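PDB 6LBK: Poly(A) RNA polymerase GLD2 from Rattus norvegicus, which probably adds AMP units from ATP to the 3' ends of selected cytoplasmic mRNAs and microRNAs as a non-canonical poly(A) polymerase. Local coordinates for residues S228-L231 and M232-Y236; V370-L373 and R374-T377. The protein carries 1 engineered substitution. One frame throughout, in Å; residues are numbered along the deposited sequence.

Interaction 1: S228-L231 and M232-Y236; sequences SLVL and MVLHY
The carbonyl O of Leu229 receives two N-H groups: that of Val233, at 2.8 Å and almost straight (172°), and, weakly, that of Met232. The Met232 N-H is shared, since it also reaches Ser228 O at 2.9 Å, with a bent N-H...O angle of 134°. One and two residues on, Leu234 N bonds to Val230 O at 3.0 Å and His235 N to Leu231 O at 2.9 Å, so the run is i to i+4 throughout with one i to i+3 branch. Side chains lean back over the same carbonyls. Met232 has CG beside its own backbone N (chi1 -77°), which lays CG 3.2 Å from Ser228 O and carries SD alongside that oxygen; the chain then bends at chi3, and the side chain packs on Ile305 of strand 303-306. Cut back to an alanine, this residue would probably leave Ser228 O without its cover of CG and SD and Ile305 without its partner. Leu234 repeats the pattern, its CG placed over Val230 O and 4.3 Å from Val230 CG1, an apolar i to i+4 contact. Val233, with CG2 3.3 Å from Leu229 O, also packs on helix 200-213 and on Phe290, and Ser228 OG bonds to Thr337 and Ser225. All this is typical of a buried alpha-helix, here helix 226-239, packed against helices 200-213 and 283-297 in the helical domain beside the nucleotidyltransferase palm.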
# COMPACT_ATOMS: atom_id res chain seq x y z
N SER A 228 -3.26 3.90 2.63
CA SER A 228 -3.24 4.98 3.62
C SER A 228 -2.10 4.79 4.60
O SER A 228 -1.34 5.72 4.88
CB SER A 228 -4.56 5.03 4.37
OG SER A 228 -5.59 5.47 3.51
N LEU A 229 -1.96 3.57 5.12
CA LEU A 229 -0.88 3.29 6.07
C LEU A 229 0.48 3.54 5.45
O LEU A 229 1.35 4.13 6.09
CB LEU A 229 -0.96 1.85 6.56
CG LEU A 229 -1.72 1.48 7.81
CD1 LEU A 229 -1.59 0.01 7.91
CD2 LEU A 229 -1.11 2.16 9.02
N VAL A 230 0.72 2.98 4.27
CA VAL A 230 2.00 3.17 3.58
C VAL A 230 2.30 4.64 3.43
O VAL A 230 3.43 5.07 3.62
CB VAL A 230 2.00 2.46 2.20
CG1 VAL A 230 3.31 2.74 1.49
CG2 VAL A 230 1.85 0.96 2.38
N LEU A 231 1.30 5.42 3.07
CA LEU A 231 1.51 6.86 2.94
C LEU A 231 1.77 7.48 4.29
O LEU A 231 2.50 8.47 4.38
CB LEU A 231 0.30 7.51 2.26
CG LEU A 231 -0.01 7.21 0.77
CD1 LEU A 231 -1.23 8.00 0.25
CD2 LEU A 231 1.17 7.44 -0.15
N MET A 232 1.23 6.90 5.37
CA MET A 232 1.43 7.47 6.70
C MET A 232 2.83 7.15 7.23
O MET A 232 3.48 8.02 7.83
CB MET A 232 0.36 6.94 7.64
CG MET A 232 -1.00 7.60 7.48
SD MET A 232 -2.30 6.59 8.28
CE MET A 232 -1.82 6.61 10.00
N VAL A 233 3.28 5.91 7.04
CA VAL A 233 4.67 5.54 7.32
C VAL A 233 5.61 6.45 6.55
O VAL A 233 6.55 7.01 7.11
CB VAL A 233 4.93 4.06 7.00
CG1 VAL A 233 6.35 3.70 7.30
CG2 VAL A 233 4.01 3.16 7.75
N LEU A 234 5.41 6.57 5.22
CA LEU A 234 6.29 7.42 4.41
C LEU A 234 6.25 8.88 4.88
O LEU A 234 7.29 9.55 4.92
CB LEU A 234 5.96 7.32 2.91
CG LEU A 234 6.03 6.01 2.12
CD1 LEU A 234 5.81 6.29 0.66
CD2 LEU A 234 7.38 5.29 2.28
N HIS A 235 5.07 9.38 5.25
CA HIS A 235 4.99 10.72 5.83
C HIS A 235 5.79 10.83 7.13
O HIS A 235 6.53 11.80 7.35
CB HIS A 235 3.53 11.08 6.05
CG HIS A 235 3.33 12.32 6.85
ND1 HIS A 235 3.48 13.58 6.31
CD2 HIS A 235 3.07 12.51 8.16
CE1 HIS A 235 3.28 14.49 7.24
NE2 HIS A 235 3.04 13.86 8.38
N TYR A 236 5.64 9.84 8.03
CA TYR A 236 6.40 9.86 9.28
C TYR A 236 7.90 9.92 9.00
O TYR A 236 8.63 10.69 9.63
CB TYR A 236 6.07 8.64 10.19
CG TYR A 236 7.01 8.56 11.42
CD1 TYR A 236 7.00 9.55 12.42
CD2 TYR A 236 7.90 7.49 11.58
CE1 TYR A 236 7.90 9.48 13.55
CE2 TYR A 236 8.77 7.42 12.70
CZ TYR A 236 8.77 8.41 13.66
OH TYR A 236 9.62 8.30 14.70

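Interaction 2: V370-L373 and R374-T377; sequences VLPL and RAAT
The backbone from Pro372 to Ala375 folds into a type I beta turn, closed by Ala375 N donating to Pro372 O at 3.1 Å; the donor stands well above the carbonyl plane, and the C=O...N angle is only 119°. Across the turn's mouth the proline ring meets the alanine methyl, Pro372 CG lying 4.0 Å from Ala375 CB, while that methyl also sits 3.6 Å from Pro372 O. At the two corner residues, Leu373 and Arg374, the bond from CA to CB points away from the other's segment, although Leu373 CB is still 3.4 Å from Arg374 N. Arg374 is exposed to solvent. A looser apolar touch joins Leu371 CD2 to Ala376 CB at 4.5 Å. Both residues rest on Leu59 of helix 51-63, as does Leu373, so the three meet that helix through apolar groups. Further polar support comes from Asn368, whose OD1 accepts the Leu373 N-H. Leu371 also reaches Val206 and Lys209, and Pro372 packs on His213, which ties the start of the segment to helix 200-213. The arrangement is that of a proline-led type I turn in the C-terminal tail after helix 344-363, laid over the surface of helices 51-63 and 200-213.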
# COMPACT_ATOMS: atom_id res chain seq x y z
N VAL A 370 2.82 -5.79 20.94
CA VAL A 370 1.85 -5.19 20.04
C VAL A 370 1.43 -6.12 18.91
O VAL A 370 0.39 -5.87 18.27
CB VAL A 370 2.38 -3.86 19.46
CG1 VAL A 370 2.73 -2.91 20.62
CG2 VAL A 370 3.60 -4.10 18.55
N LEU A 371 2.16 -7.20 18.67
CA LEU A 371 1.95 -8.16 17.59
C LEU A 371 2.48 -9.52 18.04
O LEU A 371 3.71 -9.68 18.16
CB LEU A 371 2.67 -7.68 16.33
CG LEU A 371 2.50 -8.20 14.90
CD1 LEU A 371 3.53 -7.48 14.04
CD2 LEU A 371 2.70 -9.70 14.75
N PRO A 372 1.63 -10.51 18.28
CA PRO A 372 2.13 -11.86 18.57
C PRO A 372 2.94 -12.38 17.39
O PRO A 372 2.42 -12.57 16.29
CB PRO A 372 0.85 -12.68 18.79
CG PRO A 372 -0.27 -11.83 18.25
CD PRO A 372 0.17 -10.42 18.45
N LEU A 373 4.24 -12.63 17.63
CA LEU A 373 5.12 -13.08 16.55
C LEU A 373 4.81 -14.49 16.08
O LEU A 373 5.26 -14.88 15.00
CB LEU A 373 6.59 -12.99 16.99
CG LEU A 373 7.35 -11.69 16.74
CD1 LEU A 373 7.47 -11.39 15.24
CD2 LEU A 373 6.69 -10.55 17.47
N ARG A 374 4.04 -15.26 16.87
CA ARG A 374 3.63 -16.61 16.47
C ARG A 374 2.45 -16.60 15.50
O ARG A 374 2.24 -17.59 14.78
CB ARG A 374 3.27 -17.44 17.70
CG ARG A 374 4.34 -17.45 18.80
CD ARG A 374 4.14 -18.57 19.82
NE ARG A 374 3.00 -18.38 20.71
CZ ARG A 374 3.05 -17.80 21.91
NH1 ARG A 374 4.20 -17.33 22.37
NH2 ARG A 374 1.95 -17.68 22.65
N ALA A 375 1.68 -15.51 15.45
CA ALA A 375 0.51 -15.40 14.58
C ALA A 375 0.85 -14.95 13.17
O ALA A 375 -0.00 -15.05 12.28
CB ALA A 375 -0.51 -14.43 15.19
N ALA A 376 2.07 -14.45 12.92
CA ALA A 376 2.48 -14.09 11.57
C ALA A 376 3.30 -15.21 10.93
O ALA A 376 2.86 -15.81 9.94
CB ALA A 376 3.28 -12.78 11.58
N THR A 377 4.47 -15.49 11.49
CA THR A 377 5.33 -16.58 11.01
C THR A 377 4.62 -17.92 11.20
O THR A 377 5.20 -18.99 11.00
CB THR A 377 6.70 -16.58 11.76
OG1 THR A 377 7.11 -15.24 12.04
CG2 THR A 377 7.77 -17.28 10.92

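Interaction 1 precedes interaction 2 along the chain, and the two are examples of local backbone closure in opposite settings: one in the middle of a buried helix, the other in a surface tail at the end of the modelled chain. The centres of interaction 1 and interaction 2 are 22 Å apart. The nearest atoms of interactions 1 and 2 are about 11 Å apart, so the two do not touch. What they share is helix 200-213: residues 228-236 pack on it through Leu229 and Val233, residues 370-377 through Val370, Leu371 and Pro372. That helix thus links core and tail. Interaction 1 lies nearer the catalytic region, with Val230 about 11 Å, between side chains, from Asp111, a probable magnesium ligand.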